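Local coordinates for protein ORF99 (Acidianus Filamentous Virus 1, PDB 3DF6) that is of unknown function but is a thermo- and acid-stable viral protein, possibly related to AcrID1-type anti-CRISPR proteins, at residues Met27-Thr32 and Tyr85-Ile90; Lys72-Tyr77 and Lys91-Trp96. The protein carries 2 engineered substitutions. One frame throughout, in Å; residues are numbered along the deposited sequence.

Interaction 1 (Met27-Thr32 and Tyr85-Ile90); sequences MKLNTT and YTVLSI. Engineered in segment 27-32: Met27 (natural residue Leu).
Tyr85 enters the contact through its carbonyl oxygen, which takes a CA-H...O approach from Thr32, while its ring stacks on Phe38. At Thr86, a non-hydrogen-bonded partner of Thr32, two hydroxyls meet: OG1 of Thr86 lies 2.8 Å from OG1 of Thr32, a hydrogen bond in which either may donate. Both OG1 atoms stand beside their own backbone N (chi1 -59° and -61°), and the Thr86 hydroxyl also bonds Gln80. The methyl CG2 of Thr86 lies 3.3 Å from OD1 of Asn30.

Val87 forms the hydrogen-bonded pair with Thr31: Val87 N gives a short bond of 2.8 Å to Thr31 O, and Thr31 N returns a longer one of 3.3 Å to Val87 O. At Leu88 the register slips by one residue, a beta bulge. Leu29 N still reaches Leu88 O at 2.8 Å, but lies 54° above the carbonyl plane. The ladder resumes with Ser89, small and polar, opposite Lys28 on a partly exposed face.

Ile90 carries it on with Met27, an engineered selenomethionine, through Met27 N to Ile90 O (2.8 Å) and Ile90 N to Met27 O (3.1 Å). The two side chains lie alongside one another, and Ile90 CD1 touches both Met27 CE and, at 3.7 Å, Leu29 CD1. Branched apolar chains suit buried Val87 and Ile90; helix 3-18 lies over Met27 and Thr31, while Leu41 of helix 35-42 packs on Ile90. The Thr32-Thr86 hydroxyls thus occupy one face and the Met27-Ile90 contact the other, where His7 satisfies the Thr31 hydroxyl, so the division between polar and apolar is one of degree.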
HETATM    1  N   MSE C  27       0.186  -3.247   3.864  1.00 16.54           N
HETATM    2  CA  MSE C  27       1.610  -2.937   3.804  1.00 19.00           C
HETATM    3  C   MSE C  27       2.255  -3.544   5.038  1.00 17.62           C
HETATM    4  O   MSE C  27       1.712  -3.428   6.142  1.00 17.40           O
HETATM    5  CB  MSE C  27       1.861  -1.436   3.843  1.00 18.15           C
HETATM    6  CG  MSE C  27       1.430  -0.646   2.645  0.80 22.30           C
HETATM    7 SE   MSE C  27       1.966   1.196   2.997  0.80 26.46          SE
HETATM    8  CE  MSE C  27       0.831   1.647   4.501  0.80 24.68           C
ATOM      9  N   LYS C  28       3.389  -4.193   4.827  1.00 16.61           N
ATOM     10  CA  LYS C  28       4.212  -4.691   5.906  1.00 15.95           C
ATOM     11  C   LYS C  28       5.330  -3.680   6.097  1.00 15.19           C
ATOM     12  O   LYS C  28       5.916  -3.201   5.111  1.00 13.11           O
ATOM     13  CB  LYS C  28       4.767  -6.064   5.552  1.00 17.07           C
ATOM     14  CG  LYS C  28       5.550  -6.739   6.670  1.00 20.49           C
ATOM     15  CD  LYS C  28       5.935  -8.151   6.253  1.00 28.66           C
ATOM     16  CE  LYS C  28       6.515  -8.958   7.427  1.00 30.33           C
ATOM     17  NZ  LYS C  28       7.791  -8.355   7.872  1.00 34.15           N
ATOM     18  N   LEU C  29       5.609  -3.366   7.368  1.00 14.71           N
ATOM     19  CA  LEU C  29       6.437  -2.234   7.747  1.00 15.03           C
ATOM     20  C   LEU C  29       7.044  -2.371   9.137  1.00 15.01           C
ATOM     21  O   LEU C  29       6.491  -3.044  10.008  1.00 14.84           O
ATOM     22  CB  LEU C  29       5.539  -1.009   8.046  1.00 15.31           C
ATOM     23  CG  LEU C  29       4.578  -0.539   6.949  1.00 16.98           C
ATOM     24  CD1 LEU C  29       3.437   0.269   7.531  1.00 15.22           C
ATOM     25  CD2 LEU C  29       5.385   0.251   5.874  1.00 14.65           C
ATOM     26  N   ASN C  30       8.128  -1.580   9.345  1.00 14.44           N
ATOM     27  CA  ASN C  30       8.832  -1.647  10.629  1.00 14.29           C
ATOM     28  C   ASN C  30       9.353  -0.254  10.850  1.00 13.91           C
ATOM     29  O   ASN C  30      10.521   0.030  10.630  1.00 13.98           O
ATOM     30  CB  ASN C  30       9.955  -2.674  10.713  1.00 14.39           C
ATOM     31  CG  ASN C  30      10.511  -2.831  12.116  1.00 16.20           C
ATOM     32  OD1 ASN C  30      10.074  -2.178  13.069  1.00 16.80           O
ATOM     33  ND2 ASN C  30      11.503  -3.695  12.242  1.00 17.78           N
ATOM     34  N   THR C  31       8.466   0.637  11.263  1.00 13.74           N
ATOM     35  CA  THR C  31       8.840   2.034  11.451  1.00 13.86           C
ATOM     36  C   THR C  31       8.168   2.546  12.725  1.00 13.76           C
ATOM     37  O   THR C  31       7.082   2.077  13.101  1.00 12.36           O
ATOM     38  CB  THR C  31       8.487   2.876  10.161  1.00 14.47           C
ATOM     39  OG1 THR C  31       9.003   4.210  10.274  1.00 14.07           O
ATOM     40  CG2 THR C  31       6.972   2.900   9.889  1.00 14.71           C
ATOM     41  N   THR C  32       8.824   3.480  13.407  1.00 13.46           N
ATOM     42  CA  THR C  32       8.339   3.936  14.697  1.00 13.92           C
ATOM     43  C   THR C  32       7.783   5.354  14.620  1.00 13.98           C
ATOM     44  O   THR C  32       8.510   6.309  14.316  1.00 13.78           O
ATOM     45  CB  THR C  32       9.435   3.824  15.793  1.00 14.15           C
ATOM     46  OG1 THR C  32       9.817   2.454  15.927  1.00 13.82           O
ATOM     47  CG2 THR C  32       8.905   4.322  17.149  1.00 14.03           C
ATOM     48  N   TYR C  85       5.053   4.312  18.734  1.00 17.14           N
ATOM     49  CA  TYR C  85       4.325   3.154  18.240  1.00 16.59           C
ATOM     50  C   TYR C  85       5.114   2.618  17.067  1.00 15.54           C
ATOM     51  O   TYR C  85       5.261   3.304  16.051  1.00 14.23           O
ATOM     52  CB  TYR C  85       2.888   3.565  17.822  1.00 17.86           C
ATOM     53  CG  TYR C  85       2.109   4.226  18.971  1.00 19.85           C
ATOM     54  CD1 TYR C  85       1.145   3.515  19.695  1.00 21.64           C
ATOM     55  CD2 TYR C  85       2.375   5.548  19.357  1.00 21.27           C
ATOM     56  CE1 TYR C  85       0.450   4.113  20.764  1.00 23.30           C
ATOM     57  CE2 TYR C  85       1.701   6.152  20.430  1.00 22.65           C
ATOM     58  CZ  TYR C  85       0.742   5.431  21.128  1.00 24.43           C
ATOM     59  OH  TYR C  85       0.080   6.037  22.194  1.00 26.55           O
ATOM     60  N   THR C  86       5.693   1.430  17.235  1.00 14.74           N
ATOM     61  CA  THR C  86       6.349   0.755  16.120  1.00 14.60           C
ATOM     62  C   THR C  86       5.293   0.003  15.286  1.00 14.47           C
ATOM     63  O   THR C  86       4.781  -1.040  15.697  1.00 14.82           O
ATOM     64  CB  THR C  86       7.452  -0.214  16.581  1.00 14.48           C
ATOM     65  OG1 THR C  86       8.438   0.503  17.323  1.00 14.01           O
ATOM     66  CG2 THR C  86       8.125  -0.878  15.388  1.00 14.81           C
ATOM     67  N   VAL C  87       4.999   0.536  14.108  1.00 13.75           N
ATOM     68  CA  VAL C  87       4.002  -0.051  13.224  1.00 12.28           C
ATOM     69  C   VAL C  87       4.634  -1.176  12.399  1.00 12.82           C
ATOM     70  O   VAL C  87       5.675  -0.985  11.744  1.00 12.10           O
ATOM     71  CB  VAL C  87       3.341   1.027  12.333  1.00 12.60           C
ATOM     72  CG1 VAL C  87       2.346   0.397  11.334  1.00 10.76           C
ATOM     73  CG2 VAL C  87       2.625   2.087  13.195  1.00 13.30           C
ATOM     74  N   LEU C  88       3.979  -2.338  12.415  1.00 12.25           N
ATOM     75  CA  LEU C  88       4.469  -3.531  11.729  1.00 12.07           C
ATOM     76  C   LEU C  88       3.664  -3.863  10.484  1.00 11.92           C
ATOM     77  O   LEU C  88       4.180  -4.486   9.551  1.00 11.54           O
ATOM     78  CB  LEU C  88       4.478  -4.734  12.676  1.00 12.25           C
ATOM     79  CG  LEU C  88       5.357  -4.502  13.919  1.00 12.66           C
ATOM     80  CD1 LEU C  88       5.041  -5.593  14.939  1.00 14.08           C
ATOM     81  CD2 LEU C  88       6.819  -4.522  13.527  1.00 14.00           C
ATOM     82  N   SER C  89       2.404  -3.448  10.490  1.00 12.59           N
ATOM     83  CA  SER C  89       1.491  -3.655   9.355  0.50 13.68           C
ATOM     84  C   SER C  89       0.329  -2.672   9.423  1.00 13.91           C
ATOM     85  O   SER C  89      -0.060  -2.235  10.527  1.00 13.53           O
ATOM     86  CB  SER C  89       0.954  -5.092   9.348  0.50 13.78           C
ATOM     87  OG  SER C  89       0.206  -5.344   8.165  0.50 17.71           O
ATOM     88  N   ILE C  90      -0.204  -2.324   8.248  1.00 14.33           N
ATOM     89  CA  ILE C  90      -1.407  -1.549   8.076  1.00 15.32           C
ATOM     90  C   ILE C  90      -2.197  -2.240   6.935  1.00 15.47           C
ATOM     91  O   ILE C  90      -1.612  -2.609   5.907  1.00 14.45           O
ATOM     92  CB  ILE C  90      -1.121  -0.056   7.689  1.00 15.60           C
ATOM     93  CG1 ILE C  90      -0.176   0.612   8.697  1.00 15.98           C
ATOM     94  CG2 ILE C  90      -2.453   0.737   7.676  1.00 16.76           C
ATOM     95  CD1 ILE C  90       0.281   2.097   8.344  1.00 16.51           C
TER

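Interaction 2 (Lys72-Tyr77 and Lys91-Trp96); sequences KLFVEY and KGVNDW
Phe74 with Lys91 and Lys72 with Val93 are hydrogen-bonded pairs of two antiparallel strands, whose segment axes run at 158° and approach to 4.8 Å. Each pair makes two backbone bonds; that from Phe74 N to Lys91 O is short, 2.7 Å, and nearly straight at the hydrogen. Leu73 and Gly92 form the non-hydrogen-bonded pair between them, where Gly92 CA approaches Lys72 O at 3.3 Å in a CA-H...O contact.

On the partly exposed face two long lysines, Lys72 and Lys91, the flat ring of Phe74 and the compact Val93 meet. The Phe74 ring turns its edge to the neighbouring strand: CD2 lies 3.7 Å from Lys91 O, which sits in the ring plane, and CE2 packs 4.3 Å from Val93 CB. A ring edge, with its slightly positive hydrogens, is a suitable neighbour for a carbonyl oxygen.

Lys72 runs out extended beyond CG until its ammonium reaches Asp95, and the two side chains cross. Asp95 points toward the strand with CG anti to its backbone N (chi1 -166°), and its OD2 receives Lys72 NZ at 3.0 Å in a salt bridge, on the anti side of the oxygen and 30° out of the carboxylate plane. The same ammonium has a weak, long ion pair with Glu60 of strand 56-64, which probably adds to its electrostatic hold.

The opposite face carries buried Leu73, whose CD1 rests 3.8 Å from Lys91 O and whose side chain also packs on Tyr63. Together these pairs make the ladder of a beta hairpin, strands 69-80 and 84-96, which lies inside a five-stranded antiparallel sheet.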
ATOM      1  N   LYS C  72     -12.549  -0.177   6.776  1.00 15.25           N
ATOM      2  CA  LYS C  72     -11.905  -0.698   7.984  1.00 17.24           C
ATOM      3  C   LYS C  72     -10.394  -0.662   7.844  1.00 16.63           C
ATOM      4  O   LYS C  72      -9.841  -1.069   6.811  1.00 15.56           O
ATOM      5  CB  LYS C  72     -12.343  -2.120   8.303  1.00 17.57           C
ATOM      6  CG  LYS C  72     -13.851  -2.246   8.673  1.00 21.19           C
ATOM      7  CD  LYS C  72     -14.140  -3.713   9.062  1.00 22.70           C
ATOM      8  CE  LYS C  72     -15.562  -3.910   9.549  1.00 28.12           C
ATOM      9  NZ  LYS C  72     -15.993  -5.377   9.630  1.00 32.64           N
ATOM     10  N   LEU C  73      -9.751  -0.174   8.897  1.00 15.81           N
ATOM     11  CA  LEU C  73      -8.299  -0.044   8.960  1.00 15.84           C
ATOM     12  C   LEU C  73      -7.736  -0.883  10.102  1.00 15.81           C
ATOM     13  O   LEU C  73      -8.132  -0.729  11.256  1.00 15.83           O
ATOM     14  CB  LEU C  73      -7.926   1.432   9.174  1.00 15.27           C
ATOM     15  CG  LEU C  73      -6.431   1.746   9.063  1.00 16.91           C
ATOM     16  CD1 LEU C  73      -6.013   1.729   7.545  1.00 16.96           C
ATOM     17  CD2 LEU C  73      -6.087   3.053   9.749  1.00 15.79           C
ATOM     18  N   PHE C  74      -6.817  -1.788   9.783  1.00 15.90           N
ATOM     19  CA  PHE C  74      -6.157  -2.592  10.797  1.00 15.57           C
ATOM     20  C   PHE C  74      -4.717  -2.112  10.931  1.00 15.58           C
ATOM     21  O   PHE C  74      -3.994  -2.059   9.936  1.00 14.83           O
ATOM     22  CB  PHE C  74      -6.158  -4.065  10.382  1.00 15.63           C
ATOM     23  CG  PHE C  74      -7.519  -4.652  10.250  1.00 16.56           C
ATOM     24  CD1 PHE C  74      -8.076  -5.357  11.308  1.00 15.89           C
ATOM     25  CD2 PHE C  74      -8.252  -4.511   9.061  1.00 18.17           C
ATOM     26  CE1 PHE C  74      -9.346  -5.923  11.206  1.00 18.69           C
ATOM     27  CE2 PHE C  74      -9.538  -5.062   8.943  1.00 19.97           C
ATOM     28  CZ  PHE C  74     -10.087  -5.768  10.028  1.00 18.89           C
ATOM     29  N   VAL C  75      -4.303  -1.775  12.153  1.00 15.31           N
ATOM     30  CA  VAL C  75      -2.938  -1.315  12.415  1.00 15.04           C
ATOM     31  C   VAL C  75      -2.319  -2.236  13.451  1.00 15.12           C
ATOM     32  O   VAL C  75      -2.824  -2.365  14.562  1.00 14.55           O
ATOM     33  CB  VAL C  75      -2.874   0.166  12.927  1.00 15.52           C
ATOM     34  CG1 VAL C  75      -1.427   0.615  13.101  1.00 14.75           C
ATOM     35  CG2 VAL C  75      -3.597   1.112  11.968  1.00 15.62           C
ATOM     36  N   GLU C  76      -1.247  -2.908  13.063  1.00 14.52           N
ATOM     37  CA  GLU C  76      -0.525  -3.782  13.955  1.00 14.12           C
ATOM     38  C   GLU C  76       0.699  -3.034  14.490  1.00 13.73           C
ATOM     39  O   GLU C  76       1.504  -2.524  13.707  1.00 12.13           O
ATOM     40  CB  GLU C  76      -0.079  -5.029  13.187  1.00 14.59           C
ATOM     41  CG  GLU C  76       0.507  -6.135  14.054  1.00 14.32           C
ATOM     42  CD  GLU C  76       1.232  -7.208  13.224  1.00 16.69           C
ATOM     43  OE1 GLU C  76       1.324  -7.045  11.999  1.00 18.31           O
ATOM     44  OE2 GLU C  76       1.706  -8.208  13.799  1.00 17.54           O
ATOM     45  N   TYR C  77       0.846  -2.967  15.814  1.00 13.30           N
ATOM     46  CA  TYR C  77       1.920  -2.166  16.402  1.00 13.72           C
ATOM     47  C   TYR C  77       2.422  -2.663  17.749  1.00 15.15           C
ATOM     48  O   TYR C  77       1.735  -3.433  18.448  1.00 14.77           O
ATOM     49  CB  TYR C  77       1.506  -0.684  16.535  1.00 13.59           C
ATOM     50  CG  TYR C  77       0.313  -0.423  17.446  1.00 12.72           C
ATOM     51  CD1 TYR C  77       0.487  -0.093  18.796  1.00 12.34           C
ATOM     52  CD2 TYR C  77      -0.989  -0.515  16.949  1.00 13.78           C
ATOM     53  CE1 TYR C  77      -0.623   0.148  19.624  1.00 13.57           C
ATOM     54  CE2 TYR C  77      -2.081  -0.276  17.748  1.00 13.87           C
ATOM     55  CZ  TYR C  77      -1.901   0.060  19.078  1.00 14.68           C
ATOM     56  OH  TYR C  77      -3.011   0.290  19.843  1.00 13.35           O
ATOM     57  N   LYS C  91      -3.503  -2.430   7.135  1.00 15.02           N
ATOM     58  CA  LYS C  91      -4.365  -3.057   6.144  1.00 16.40           C
ATOM     59  C   LYS C  91      -5.697  -2.329   6.078  1.00 15.98           C
ATOM     60  O   LYS C  91      -6.298  -2.018   7.122  1.00 16.01           O
ATOM     61  CB  LYS C  91      -4.591  -4.530   6.471  1.00 16.06           C
ATOM     62  CG  LYS C  91      -5.479  -5.303   5.471  1.00 19.45           C
ATOM     63  CD  LYS C  91      -5.558  -6.782   5.899  1.00 20.38           C
ATOM     64  CE  LYS C  91      -6.490  -7.624   5.023  1.00 23.20           C
ATOM     65  NZ  LYS C  91      -6.189  -7.451   3.564  1.00 26.60           N
ATOM     66  N   GLY C  92      -6.143  -2.056   4.850  1.00 14.58           N
ATOM     67  CA  GLY C  92      -7.393  -1.334   4.617  1.00 13.88           C
ATOM     68  C   GLY C  92      -8.324  -2.230   3.826  1.00 14.26           C
ATOM     69  O   GLY C  92      -7.944  -2.751   2.779  1.00 13.07           O
ATOM     70  N   VAL C  93      -9.538  -2.401   4.337  1.00 13.95           N
ATOM     71  CA  VAL C  93     -10.522  -3.328   3.787  1.00 15.55           C
ATOM     72  C   VAL C  93     -11.852  -2.579   3.602  1.00 14.90           C
ATOM     73  O   VAL C  93     -12.184  -1.698   4.391  1.00 14.09           O
ATOM     74  CB  VAL C  93     -10.647  -4.532   4.797  1.00 16.83           C
ATOM     75  CG1 VAL C  93     -11.960  -5.226   4.744  1.00 20.70           C
ATOM     76  CG2 VAL C  93      -9.507  -5.531   4.575  1.00 17.98           C
ATOM     77  N   ASN C  94     -12.622  -2.939   2.585  1.00 14.66           N
ATOM     78  CA  ASN C  94     -13.974  -2.409   2.425  1.00 15.46           C
ATOM     79  C   ASN C  94     -14.942  -3.399   2.999  1.00 16.61           C
ATOM     80  O   ASN C  94     -14.658  -4.579   2.973  1.00 16.00           O
ATOM     81  CB  ASN C  94     -14.309  -2.290   0.953  1.00 15.91           C
ATOM     82  CG  ASN C  94     -13.577  -1.180   0.308  1.00 16.22           C
ATOM     83  OD1 ASN C  94     -13.373  -0.137   0.917  1.00 12.29           O
ATOM     84  ND2 ASN C  94     -13.172  -1.386  -0.925  1.00 15.63           N
ATOM     85  N   ASP C  95     -16.086  -2.933   3.490  1.00 16.20           N
ATOM     86  CA  ASP C  95     -17.124  -3.838   3.952  1.00 17.08           C
ATOM     87  C   ASP C  95     -18.486  -3.204   3.671  1.00 16.51           C
ATOM     88  O   ASP C  95     -18.662  -1.983   3.814  1.00 16.06           O
ATOM     89  CB  ASP C  95     -16.950  -4.076   5.453  1.00 18.15           C
ATOM     90  CG  ASP C  95     -17.765  -5.274   5.995  1.00 21.95           C
ATOM     91  OD1 ASP C  95     -18.318  -6.092   5.218  1.00 23.45           O
ATOM     92  OD2 ASP C  95     -17.842  -5.393   7.243  1.00 26.37           O
ATOM     93  N   TRP C  96     -19.436  -4.040   3.263  1.00 15.47           N
ATOM     94  CA  TRP C  96     -20.828  -3.644   3.143  1.00 15.45           C
ATOM     95  C   TRP C  96     -21.484  -3.915   4.475  1.00 15.77           C
ATOM     96  O   TRP C  96     -21.363  -5.011   5.039  1.00 15.93           O
ATOM     97  CB  TRP C  96     -21.548  -4.459   2.069  1.00 14.23           C
ATOM     98  CG  TRP C  96     -23.021  -4.145   1.934  1.00 14.12           C
ATOM     99  CD1 TRP C  96     -24.047  -4.577   2.744  1.00 13.13           C
ATOM    100  CD2 TRP C  96     -23.629  -3.358   0.911  1.00 13.06           C
ATOM    101  NE1 TRP C  96     -25.249  -4.099   2.287  1.00 12.12           N
ATOM    102  CE2 TRP C  96     -25.024  -3.344   1.164  1.00 12.82           C
ATOM    103  CE3 TRP C  96     -23.130  -2.650  -0.196  1.00 14.14           C
ATOM    104  CZ2 TRP C  96     -25.928  -2.665   0.342  1.00 11.81           C
ATOM    105  CZ3 TRP C  96     -24.039  -1.962  -1.006  1.00 13.04           C
ATOM    106  CH2 TRP C  96     -25.417  -1.977  -0.725  1.00 13.52           C
TER

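Strand 84-96 is common to both contacts: interaction 1 joins it to strand 25-34, outermost within the chain, and interaction 2 to its hairpin partner, strand 69-80. The ladders meet at Glu76, whose backbone faces both Leu88 and Ser89 in a classic beta bulge, and Ile90 CG2 packs on Leu73 CD1. Both are partly buried. Interaction 1 mixes buried and exposed residues, with apolar side chains under helix 3-18 and, at Ile90, helix 35-42; Met27 to Leu29 continue the sheet into the second subunit. Interaction 2 lies nearer the chain centre, has no fully exposed touching residue and meets no other chain of the assembly. It relies on a salt bridge and a ring edge, interaction 1 on paired hydroxyls.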